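Local coordinates for aspartate aminotransferase (Plasmodium falciparum, PDB 3K7Y), which probably catalyses transfer of the amino group of L-aspartate to 2-oxoglutarate, giving oxaloacetate and L-glutamate, with pyridoxal 5'-phosphate as cofactor, at residues D56-V59 against T60-K64; N88-K91 against Y92-D95; K271-V274 against F275-C279; N324-L327 against F328-L332; Y343-N346 against V347-K350. All coordinates share one frame; numbering follows the deposited sequence.

In the fold
All five contacts are local and join neighbouring residues of one continuous piece of chain. Contacts 1, 3 and 4 lie on helices 50-62, 268-283 and 304-335. Contacts 2 and 5 are turns in loops. Contact 1 is at the surface, and the others are partly buried. Contacts 1 and 3 both touch the second subunit. Contact 3 has mostly regular helical bonds, contact 4 mixes regular and weak ones, and those of contact 1 are all weak. Contact 5, and probably contact 2, uses a side-chain oxygen to receive backbone N-H groups. Contacts 4 and 5 pack together, with the rings of F329 and Y348 meeting. Contacts 2 and 3 are about 7 Å apart at their nearest atoms.

Contact 1. Residues D56-V59 against T60-K64; sequences DKLV and TENYK
T60 N is held by two backbone oxygens of the preceding turn. T60 N gives a weak bond to D56 O at 3.3 Å and another to K57 O at 3.0 Å. The single N-H is thus shared between a partner four residues back and one three residues back. L58 O has the reverse role and receives two weak bonds. E61 N reaches L58 O at 3.3 Å, and N62 N reaches L58 O at 3.4 Å. The side chains add one apolar contact, where V59 CG1 lies 4.0 Å from Y63 CD2. The V59 CG1 branch is anti to the backbone N (chi1 158°), and the two side chains cross at a slant. The same ring edge faces the backbone, with V59 O near the ring plane and 3.2 Å from Y63 CD2. D56 OD2 is satisfied by a salt bridge to K66 NZ of the second subunit. T60 also packs on T60 of that subunit. Within the chain, D56, L58 and Y63 rest on helix 291-302. The shared, weak bonds from three and four residues back are those of a weakly bonded helical turn, here on helix 50-62 at the interface of the aminotransferase dimer.

Contact 2. Residues N88-K91 against Y92-D95; sequences NNSK and YIED
S90 OG lies within bonding distance of two backbone N-H groups in the turn that follows it. Y92 N gives S90 OG a hydrogen bond at 2.9 Å. I93 N gives S90 OG a weak one at 3.4 Å. The hydroxyl is turned toward them because OG is anti to the backbone N of S90 (chi1 174°). The exact place of OG is doubtful, since the atom is modelled too close to a neighbour outside the turn. The carbon of the same side chain makes an apolar contact. I93 CG1 packs against S90 CB at 3.5 Å, and I93 CD1 lies 3.7 Å from S90 CB. Y92 CB comes to 3.4 Å from S90 OG. Further along, D95 CB lies 3.3 Å from K91 O as the chain folds back.

The second shell fixes these groups. Y92 N is also hydrogen-bonded to OE2 of E235, so its N-H may be shared between a hydroxyl and a carboxylate. The far end of Y92 is fixed by a hydrogen bond from OH to the backbone O of I239. Its ring packs on I98, K97 and N238. I93 lies against Q82 and F86 of helix 75-86 and against I98 of strand 98-104. The turn therefore sits between that helix and that strand.

If OG is placed correctly, the pattern is that of an ST turn. S90 OG would receive both N-H groups, and E235 OE2 takes that of Y92 as well. A charged acceptor beside the hydroxyl would probably strengthen the hold on the Y92 N-H.

Contact 3. Residues K271-V274 against F275-C279; sequences KKIV and FNNLC
L278 packs back over the carbonyl of V274, one turn earlier in the helix. L278 CB lies 3.5 Å from V274 O. With CG anti to the carbonyl carbon (chi1 -65°), the chain turns back along the helix, and L278 CG comes to 3.2 Å from V274 O. L278 CG also lies 4.2 Å from V274 CG1, the branch that is anti to the V274 backbone N. At the tip the two methyls fork away from the carbonyl, and L278 CD1 and CD2 are each 4.1 Å from V274 O. Beyond the helix L278 touches I101, F116 and I263. V274 rests on the last two as well, so the pair faces the core.

The backbone is regular. L278 N bonds V274 O at 2.8 Å, N277 N bonds I273 O at 3.0 Å and F275 N bonds K271 O at 3.1 Å. N276 N makes only a weak bond to K272 O. I273, N276 and N277 meet the second subunit, and N276 ND2 makes a weak hydrogen bond to OD1 of its N10. The bonds to the fourth residue back are those of an alpha helix, here 268-283, packed against strands 98-104 and 258-264 of the large mixed sheet of the aminotransferase fold.

Contact 4. Residues N324-L327 against F328-L332; sequences NRIL and FFNKL
R325 leaves the helix with CG anti to its backbone N (chi1 -179°) and bends at chi3, while F329 has CG anti to the carbonyl carbon (chi1 -62°). One turn apart on an alpha helix, 304-335, the two side chains therefore run side by side in the same direction. R325 CG meets the ring of F329 at its edge and in its plane, 3.5 Å from F329 CE2. The guanidinium is inclined 24° to the ring. It is held from outside the turn: NH2 donates to the backbone oxygens of F355 and G353, and NE makes a weak bond to S356 OG. This fixes the far end of R325, while its aliphatic part packs on the ring. F328 CD2 lies over the centre of one face of F329, 4.0 Å above the plane.

The backbone bonds follow the helix. F328 N reaches N324 O at 3.0 Å, and K331 N reaches L327 O at 3.1 Å. F329 N is bonded only weakly to R325 O. L327 and F328 also pack on helix 390-403, through V391 and I394. L327 and K331 run at a slant to each other, and L327 CD2 lies 3.5 Å from K331 CG and 4.0 Å from K331 CE.

Contact 5. Residues Y343-N346 against V347-K350; sequences YDWN and VYKK. With ACT (acetate ion), chain C.
W345 and Y348 meet obliquely. Their ring planes are 40° apart, and the centre of the tyrosine ring is 5.8 Å from that of the six-membered ring of W345. The closest side-chain atoms are W345 CE3 and Y348 CE2, at 3.8 Å. Y348 also presents its edge to the backbone. W345 O lies near the ring plane, 3.6 Å from Y348 CD2. Both rings pack on F329 of helix 304-335, and the Y348 and F329 rings are only about 15° from parallel. W345 lies on L332 and L402 as well, so it joins helices 304-335 and 390-403.

D344 stands at about a right angle to V347, and D344 OD2 lies 3.5 Å from V347 CG2. Its other oxygen shapes the chain. D344 CG is anti to the backbone N, and D344 OD1 accepts N346 N at 3.1 Å. The donor comes from above the carboxylate plane, 51° out of it. This is an Asx turn, and it leads into a short 3-10 segment.

N346 and K349 cross at a slant. The lysine is extended beyond CG, which carries its amine back to the asparagine. K349 NZ makes a weak hydrogen bond to N346 OD1 at 2.8 Å. K349 NZ makes another weak bond to acetate OXT at 3.1 Å. The acetate probably comes from the crystallisation liquor. Its negative charge would probably favour the protonated amine. In the backbone, K349 N makes a weak bond to N346 O at 3.5 Å, and K350 CE lies near the same oxygen.

Contact 1. Residues D56-V59 against T60-K64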
# COMPACT_ATOMS: atom_id res chain seq x y z
N ASP A 56 -8.79 -14.97 11.33
CA ASP A 56 -8.95 -15.21 9.90
C ASP A 56 -10.28 -15.89 9.57
O ASP A 56 -11.07 -15.34 8.80
CB ASP A 56 -7.78 -16.02 9.33
CG ASP A 56 -7.00 -15.25 8.27
OD1 ASP A 56 -7.53 -14.25 7.74
OD2 ASP A 56 -5.87 -15.66 7.95
N LYS A 57 -10.52 -17.06 10.16
CA LYS A 57 -11.78 -17.77 9.98
C LYS A 57 -12.96 -16.87 10.31
O LYS A 57 -13.81 -16.64 9.47
CB LYS A 57 -11.83 -19.04 10.84
CG LYS A 57 -11.20 -20.27 10.18
CD LYS A 57 -11.38 -21.54 11.00
CE LYS A 57 -10.18 -21.81 11.91
NZ LYS A 57 -10.30 -23.13 12.61
N LEU A 58 -12.98 -16.34 11.53
CA LEU A 58 -13.99 -15.37 11.96
C LEU A 58 -14.33 -14.33 10.89
O LEU A 58 -15.49 -13.96 10.73
CB LEU A 58 -13.53 -14.65 13.23
CG LEU A 58 -14.03 -15.10 14.60
CD1 LEU A 58 -15.55 -15.32 14.61
CD2 LEU A 58 -13.31 -16.35 15.07
N VAL A 59 -13.31 -13.87 10.17
CA VAL A 59 -13.49 -12.79 9.19
C VAL A 59 -14.21 -13.20 7.92
O VAL A 59 -14.98 -12.44 7.36
CB VAL A 59 -12.15 -12.11 8.85
CG1 VAL A 59 -12.22 -11.40 7.51
CG2 VAL A 59 -11.78 -11.14 9.95
N THR A 60 -13.95 -14.42 7.46
CA THR A 60 -14.60 -14.88 6.24
C THR A 60 -15.97 -15.46 6.58
O THR A 60 -16.60 -16.10 5.74
CB THR A 60 -13.73 -15.89 5.48
OG1 THR A 60 -14.01 -17.21 5.94
CG2 THR A 60 -12.25 -15.58 5.68
N GLU A 61 -16.41 -15.22 7.81
CA GLU A 61 -17.71 -15.68 8.29
C GLU A 61 -18.68 -14.52 8.45
O GLU A 61 -19.89 -14.70 8.32
CB GLU A 61 -17.57 -16.39 9.64
CG GLU A 61 -17.96 -17.86 9.63
CD GLU A 61 -17.17 -18.70 8.63
OE1 GLU A 61 -17.82 -19.46 7.87
OE2 GLU A 61 -15.92 -18.61 8.59
N ASN A 62 -18.14 -13.34 8.74
CA ASN A 62 -18.96 -12.21 9.15
C ASN A 62 -19.09 -11.16 8.07
O ASN A 62 -19.80 -10.16 8.23
CB ASN A 62 -18.38 -11.61 10.42
CG ASN A 62 -18.43 -12.58 11.59
OD1 ASN A 62 -18.03 -13.74 11.47
ND2 ASN A 62 -18.96 -12.11 12.72
N TYR A 63 -18.40 -11.40 6.96
CA TYR A 63 -18.22 -10.40 5.93
C TYR A 63 -18.33 -11.02 4.55
O TYR A 63 -17.67 -12.02 4.26
CB TYR A 63 -16.85 -9.77 6.10
CG TYR A 63 -16.60 -9.04 7.41
CD1 TYR A 63 -17.30 -7.87 7.73
CD2 TYR A 63 -15.63 -9.48 8.31
CE1 TYR A 63 -17.05 -7.18 8.91
CE2 TYR A 63 -15.37 -8.80 9.50
CZ TYR A 63 -16.09 -7.65 9.79
OH TYR A 63 -15.84 -6.97 10.95
N LYS A 64 -19.13 -10.41 3.69
CA LYS A 64 -19.30 -10.89 2.32
C LYS A 64 -19.00 -9.81 1.27
O LYS A 64 -18.47 -10.09 0.20
CB LYS A 64 -20.68 -11.55 2.11
CG LYS A 64 -21.89 -10.78 2.69
CD LYS A 64 -22.24 -11.21 4.14
CE LYS A 64 -22.97 -10.08 4.90
NZ LYS A 64 -22.16 -8.80 5.01

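Contact 2. Residues N88-K91 against Y92-D95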
# COMPACT_ATOMS: atom_id res chain seq x y z
N ASN A 88 -5.64 1.98 28.63
CA ASN A 88 -7.02 2.36 28.94
C ASN A 88 -7.26 2.59 30.44
O ASN A 88 -6.81 1.80 31.27
CB ASN A 88 -8.06 1.39 28.35
CG ASN A 88 -8.00 0.01 28.97
OD1 ASN A 88 -9.01 -0.50 29.45
ND2 ASN A 88 -6.82 -0.60 28.96
N ASN A 89 -7.93 3.68 30.77
CA ASN A 89 -8.34 4.64 29.76
C ASN A 89 -7.42 5.84 29.70
O ASN A 89 -6.62 6.09 30.60
CB ASN A 89 -9.82 5.01 29.92
CG ASN A 89 -10.76 3.93 29.37
OD1 ASN A 89 -11.68 4.23 28.60
ND2 ASN A 89 -10.52 2.68 29.75
N SER A 90 -7.53 6.58 28.60
CA SER A 90 -6.60 7.64 28.29
C SER A 90 -7.29 8.99 28.38
O SER A 90 -8.49 9.10 28.14
CB SER A 90 -6.06 7.40 26.89
OG SER A 90 -5.25 8.45 26.45
N LYS A 91 -6.53 10.02 28.76
CA LYS A 91 -6.95 11.42 28.64
C LYS A 91 -7.15 11.80 27.16
O LYS A 91 -7.98 12.64 26.83
CB LYS A 91 -5.89 12.35 29.27
CG LYS A 91 -5.78 12.35 30.80
CD LYS A 91 -6.70 13.40 31.43
CE LYS A 91 -6.11 14.01 32.71
NZ LYS A 91 -6.19 13.11 33.89
N TYR A 92 -6.37 11.15 26.29
CA TYR A 92 -6.33 11.45 24.86
C TYR A 92 -7.41 10.75 24.05
O TYR A 92 -8.02 11.36 23.18
CB TYR A 92 -4.97 11.07 24.28
CG TYR A 92 -3.81 12.01 24.58
CD1 TYR A 92 -2.49 11.59 24.37
CD2 TYR A 92 -4.02 13.30 25.06
CE1 TYR A 92 -1.41 12.44 24.62
CE2 TYR A 92 -2.95 14.16 25.32
CZ TYR A 92 -1.65 13.72 25.10
OH TYR A 92 -0.59 14.56 25.34
N ILE A 93 -7.64 9.46 24.32
CA ILE A 93 -8.55 8.64 23.52
C ILE A 93 -10.00 9.11 23.53
O ILE A 93 -10.54 9.52 22.49
CB ILE A 93 -8.48 7.14 23.91
CG1 ILE A 93 -7.09 6.58 23.65
CG2 ILE A 93 -9.51 6.34 23.14
CD1 ILE A 93 -6.88 5.15 24.12
N GLU A 94 -10.65 9.07 24.69
CA GLU A 94 -12.08 9.40 24.76
C GLU A 94 -12.38 10.91 24.61
O GLU A 94 -13.54 11.30 24.46
CB GLU A 94 -12.74 8.80 26.03
CG GLU A 94 -12.83 9.70 27.28
CD GLU A 94 -11.48 9.93 27.96
OE1 GLU A 94 -10.52 10.37 27.28
OE2 GLU A 94 -11.39 9.69 29.19
N ASP A 95 -11.34 11.73 24.63
CA ASP A 95 -11.46 13.16 24.32
C ASP A 95 -11.22 13.47 22.83
O ASP A 95 -11.05 14.64 22.45
CB ASP A 95 -10.49 13.98 25.17
CG ASP A 95 -10.98 14.14 26.60
OD1 ASP A 95 -11.89 13.39 27.01
OD2 ASP A 95 -10.45 15.02 27.30

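Contact 3. Residues K271-V274 against F275-C279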
# COMPACT_ATOMS: atom_id res chain seq x y z
N LYS A 271 -7.71 17.51 14.90
CA LYS A 271 -7.97 16.15 14.45
C LYS A 271 -8.62 16.18 13.04
O LYS A 271 -8.07 15.61 12.10
CB LYS A 271 -8.86 15.42 15.48
CG LYS A 271 -8.76 13.89 15.50
CD LYS A 271 -9.89 13.22 14.72
CE LYS A 271 -11.22 13.21 15.49
NZ LYS A 271 -11.33 12.09 16.45
N LYS A 272 -9.75 16.90 12.90
CA LYS A 272 -10.49 16.99 11.63
C LYS A 272 -9.65 17.45 10.45
O LYS A 272 -9.81 16.92 9.36
CB LYS A 272 -11.73 17.89 11.74
CG LYS A 272 -13.05 17.16 12.08
CD LYS A 272 -14.22 17.62 11.17
CE LYS A 272 -15.57 17.55 11.87
NZ LYS A 272 -15.86 18.81 12.61
N ILE A 273 -8.80 18.45 10.66
CA ILE A 273 -7.90 18.95 9.60
C ILE A 273 -6.83 17.92 9.20
O ILE A 273 -6.82 17.44 8.08
CB ILE A 273 -7.21 20.29 10.00
CG1 ILE A 273 -8.16 21.48 9.86
CG2 ILE A 273 -5.96 20.53 9.15
CD1 ILE A 273 -7.53 22.84 10.21
N VAL A 274 -5.95 17.57 10.14
CA VAL A 274 -4.88 16.60 9.89
C VAL A 274 -5.43 15.40 9.10
O VAL A 274 -4.79 14.90 8.16
CB VAL A 274 -4.22 16.13 11.21
CG1 VAL A 274 -3.04 15.26 10.93
CG2 VAL A 274 -3.76 17.32 12.01
N PHE A 275 -6.64 14.98 9.46
CA PHE A 275 -7.29 13.88 8.79
C PHE A 275 -7.41 14.14 7.29
O PHE A 275 -6.97 13.31 6.48
CB PHE A 275 -8.66 13.60 9.39
CG PHE A 275 -9.27 12.32 8.92
CD1 PHE A 275 -8.75 11.09 9.33
CD2 PHE A 275 -10.37 12.33 8.06
CE1 PHE A 275 -9.32 9.89 8.90
CE2 PHE A 275 -10.95 11.13 7.63
CZ PHE A 275 -10.43 9.91 8.05
N ASN A 276 -7.97 15.29 6.92
CA ASN A 276 -8.11 15.68 5.52
C ASN A 276 -6.77 15.78 4.80
O ASN A 276 -6.64 15.28 3.68
CB ASN A 276 -8.93 16.97 5.36
CG ASN A 276 -10.46 16.73 5.42
OD1 ASN A 276 -10.96 15.68 5.02
ND2 ASN A 276 -11.19 17.72 5.92
N ASN A 277 -5.78 16.39 5.45
CA ASN A 277 -4.40 16.38 4.95
C ASN A 277 -3.89 14.97 4.67
O ASN A 277 -3.25 14.72 3.64
CB ASN A 277 -3.46 17.05 5.94
CG ASN A 277 -3.81 18.51 6.20
OD1 ASN A 277 -4.47 18.84 7.20
ND2 ASN A 277 -3.34 19.38 5.32
N LEU A 278 -4.16 14.05 5.58
CA LEU A 278 -3.66 12.70 5.40
C LEU A 278 -4.36 12.00 4.25
O LEU A 278 -3.69 11.44 3.37
CB LEU A 278 -3.72 11.89 6.70
CG LEU A 278 -2.81 12.42 7.82
CD1 LEU A 278 -2.77 11.49 9.03
CD2 LEU A 278 -1.39 12.72 7.33
N CYS A 279 -5.69 12.07 4.21
CA CYS A 279 -6.45 11.48 3.11
C CYS A 279 -5.95 12.03 1.80
O CYS A 279 -5.68 11.29 0.85
CB CYS A 279 -7.94 11.79 3.25
SG CYS A 279 -8.66 10.96 4.65

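Contact 4. Residues N324-L327 against F328-L332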
# COMPACT_ATOMS: atom_id res chain seq x y z
N ASN A 324 16.18 -17.99 25.09
CA ASN A 324 17.04 -18.35 23.97
C ASN A 324 18.34 -17.50 23.86
O ASN A 324 19.40 -18.03 23.56
CB ASN A 324 16.23 -18.23 22.68
CG ASN A 324 16.49 -19.37 21.71
OD1 ASN A 324 16.89 -20.48 22.11
ND2 ASN A 324 16.24 -19.12 20.41
N ARG A 325 18.24 -16.19 24.09
CA ARG A 325 19.39 -15.27 24.13
C ARG A 325 20.33 -15.56 25.30
O ARG A 325 21.56 -15.57 25.14
CB ARG A 325 18.91 -13.82 24.20
CG ARG A 325 20.03 -12.77 24.23
CD ARG A 325 19.51 -11.40 24.63
NE ARG A 325 18.78 -10.73 23.56
CZ ARG A 325 17.47 -10.84 23.36
NH1 ARG A 325 16.72 -11.60 24.16
NH2 ARG A 325 16.89 -10.18 22.35
N ILE A 326 19.77 -15.76 26.49
CA ILE A 326 20.56 -16.17 27.65
C ILE A 326 21.34 -17.45 27.35
O ILE A 326 22.56 -17.46 27.42
CB ILE A 326 19.68 -16.28 28.93
CG1 ILE A 326 19.45 -14.90 29.52
CG2 ILE A 326 20.29 -17.22 29.98
CD1 ILE A 326 18.18 -14.80 30.29
N LEU A 327 20.63 -18.51 26.96
CA LEU A 327 21.25 -19.79 26.58
C LEU A 327 22.41 -19.56 25.63
O LEU A 327 23.51 -20.08 25.84
CB LEU A 327 20.23 -20.71 25.90
CG LEU A 327 20.56 -22.18 25.63
CD1 LEU A 327 19.64 -22.72 24.57
CD2 LEU A 327 21.98 -22.42 25.19
N PHE A 328 22.14 -18.79 24.58
CA PHE A 328 23.08 -18.60 23.50
C PHE A 328 24.49 -18.14 23.95
O PHE A 328 25.48 -18.80 23.63
CB PHE A 328 22.48 -17.66 22.44
CG PHE A 328 23.41 -17.34 21.31
CD1 PHE A 328 23.86 -18.34 20.45
CD2 PHE A 328 23.85 -16.04 21.10
CE1 PHE A 328 24.74 -18.05 19.41
CE2 PHE A 328 24.73 -15.74 20.05
CZ PHE A 328 25.18 -16.75 19.21
N PHE A 329 24.57 -17.04 24.70
CA PHE A 329 25.86 -16.52 25.14
C PHE A 329 26.52 -17.45 26.14
O PHE A 329 27.73 -17.42 26.32
CB PHE A 329 25.74 -15.11 25.71
CG PHE A 329 25.25 -14.11 24.70
CD1 PHE A 329 26.11 -13.62 23.72
CD2 PHE A 329 23.94 -13.69 24.71
CE1 PHE A 329 25.67 -12.73 22.77
CE2 PHE A 329 23.48 -12.79 23.77
CZ PHE A 329 24.35 -12.31 22.79
N ASN A 330 25.71 -18.28 26.79
CA ASN A 330 26.25 -19.27 27.69
C ASN A 330 26.98 -20.41 26.96
O ASN A 330 27.93 -21.00 27.50
CB ASN A 330 25.16 -19.81 28.63
CG ASN A 330 24.83 -18.84 29.75
OD1 ASN A 330 23.73 -18.86 30.28
ND2 ASN A 330 25.79 -18.00 30.12
N LYS A 331 26.55 -20.71 25.74
CA LYS A 331 27.26 -21.68 24.93
C LYS A 331 28.55 -21.09 24.37
O LYS A 331 29.52 -21.81 24.09
CB LYS A 331 26.37 -22.24 23.82
CG LYS A 331 25.26 -23.17 24.33
CD LYS A 331 25.70 -24.64 24.42
CE LYS A 331 24.60 -25.50 25.02
NZ LYS A 331 25.01 -26.92 25.15
N LEU A 332 28.57 -19.76 24.24
CA LEU A 332 29.74 -19.03 23.74
C LEU A 332 30.75 -18.80 24.85
O LEU A 332 31.94 -18.72 24.58
CB LEU A 332 29.34 -17.68 23.14
CG LEU A 332 28.67 -17.59 21.77
CD1 LEU A 332 28.35 -16.15 21.46
CD2 LEU A 332 29.56 -18.16 20.70

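Contact 5. Residues Y343-N346 against V347-K350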
# COMPACT_ATOMS: atom_id res chain seq x y z
N TYR A 343 36.60 -13.24 26.02
CA TYR A 343 35.56 -12.23 25.83
C TYR A 343 34.47 -12.30 26.89
O TYR A 343 34.04 -13.37 27.28
CB TYR A 343 34.90 -12.40 24.46
CG TYR A 343 35.80 -12.19 23.28
CD1 TYR A 343 36.18 -10.90 22.87
CD2 TYR A 343 36.28 -13.29 22.54
CE1 TYR A 343 37.02 -10.71 21.76
CE2 TYR A 343 37.11 -13.10 21.43
CZ TYR A 343 37.48 -11.81 21.05
OH TYR A 343 38.30 -11.64 19.97
N ASP A 344 33.98 -11.15 27.33
CA ASP A 344 32.85 -11.14 28.24
C ASP A 344 31.53 -11.20 27.45
O ASP A 344 31.09 -10.19 26.88
CB ASP A 344 32.90 -9.94 29.20
CG ASP A 344 31.85 -10.02 30.31
OD1 ASP A 344 31.18 -11.07 30.42
OD2 ASP A 344 31.70 -9.04 31.06
N TRP A 345 30.92 -12.38 27.42
CA TRP A 345 29.66 -12.57 26.72
C TRP A 345 28.45 -12.24 27.58
O TRP A 345 27.32 -12.27 27.08
CB TRP A 345 29.53 -14.00 26.19
CG TRP A 345 30.57 -14.36 25.20
CD1 TRP A 345 31.66 -15.18 25.40
CD2 TRP A 345 30.65 -13.94 23.82
NE1 TRP A 345 32.39 -15.29 24.25
CE2 TRP A 345 31.80 -14.54 23.27
CE3 TRP A 345 29.86 -13.11 23.01
CZ2 TRP A 345 32.19 -14.33 21.93
CZ3 TRP A 345 30.24 -12.90 21.69
CH2 TRP A 345 31.39 -13.52 21.16
N ASN A 346 28.67 -11.91 28.85
CA ASN A 346 27.57 -11.64 29.78
C ASN A 346 26.83 -10.32 29.48
O ASN A 346 25.67 -10.13 29.89
CB ASN A 346 28.10 -11.64 31.22
CG ASN A 346 27.25 -12.49 32.15
OD1 ASN A 346 27.58 -13.65 32.40
ND2 ASN A 346 26.17 -11.93 32.67
N VAL A 347 27.48 -9.43 28.75
CA VAL A 347 26.98 -8.08 28.54
C VAL A 347 25.96 -8.00 27.40
O VAL A 347 25.39 -6.94 27.14
CB VAL A 347 28.11 -7.10 28.26
CG1 VAL A 347 27.66 -5.68 28.62
CG2 VAL A 347 29.36 -7.48 29.04
N TYR A 348 25.71 -9.12 26.74
CA TYR A 348 24.78 -9.12 25.63
C TYR A 348 23.46 -9.75 26.02
O TYR A 348 22.56 -9.88 25.18
CB TYR A 348 25.35 -9.89 24.45
CG TYR A 348 26.68 -9.42 23.94
CD1 TYR A 348 26.75 -8.45 22.95
CD2 TYR A 348 27.86 -9.96 24.40
CE1 TYR A 348 27.95 -8.01 22.47
CE2 TYR A 348 29.08 -9.52 23.93
CZ TYR A 348 29.11 -8.55 22.96
OH TYR A 348 30.33 -8.12 22.47
N LYS A 349 23.36 -10.16 27.28
CA LYS A 349 22.12 -10.75 27.79
C LYS A 349 21.12 -9.67 28.24
O LYS A 349 19.92 -9.86 28.10
CB LYS A 349 22.41 -11.73 28.93
CG LYS A 349 23.31 -12.90 28.57
CD LYS A 349 24.05 -13.36 29.82
CE LYS A 349 24.69 -14.72 29.64
NZ LYS A 349 25.78 -14.98 30.65
N LYS A 350 21.63 -8.56 28.77
CA LYS A 350 20.84 -7.35 29.03
C LYS A 350 19.87 -7.07 27.88
O LYS A 350 18.70 -6.74 28.09
CB LYS A 350 21.74 -6.11 29.21
CG LYS A 350 22.69 -6.10 30.42
CD LYS A 350 23.98 -6.90 30.18
CE LYS A 350 24.52 -7.51 31.48
NZ LYS A 350 25.49 -6.64 32.24
C ACT C . 23.79 -16.23 32.95
O ACT C . 24.80 -16.58 33.60
OXT ACT C . 23.60 -16.81 31.85
CH3 ACT C . 22.85 -15.17 33.46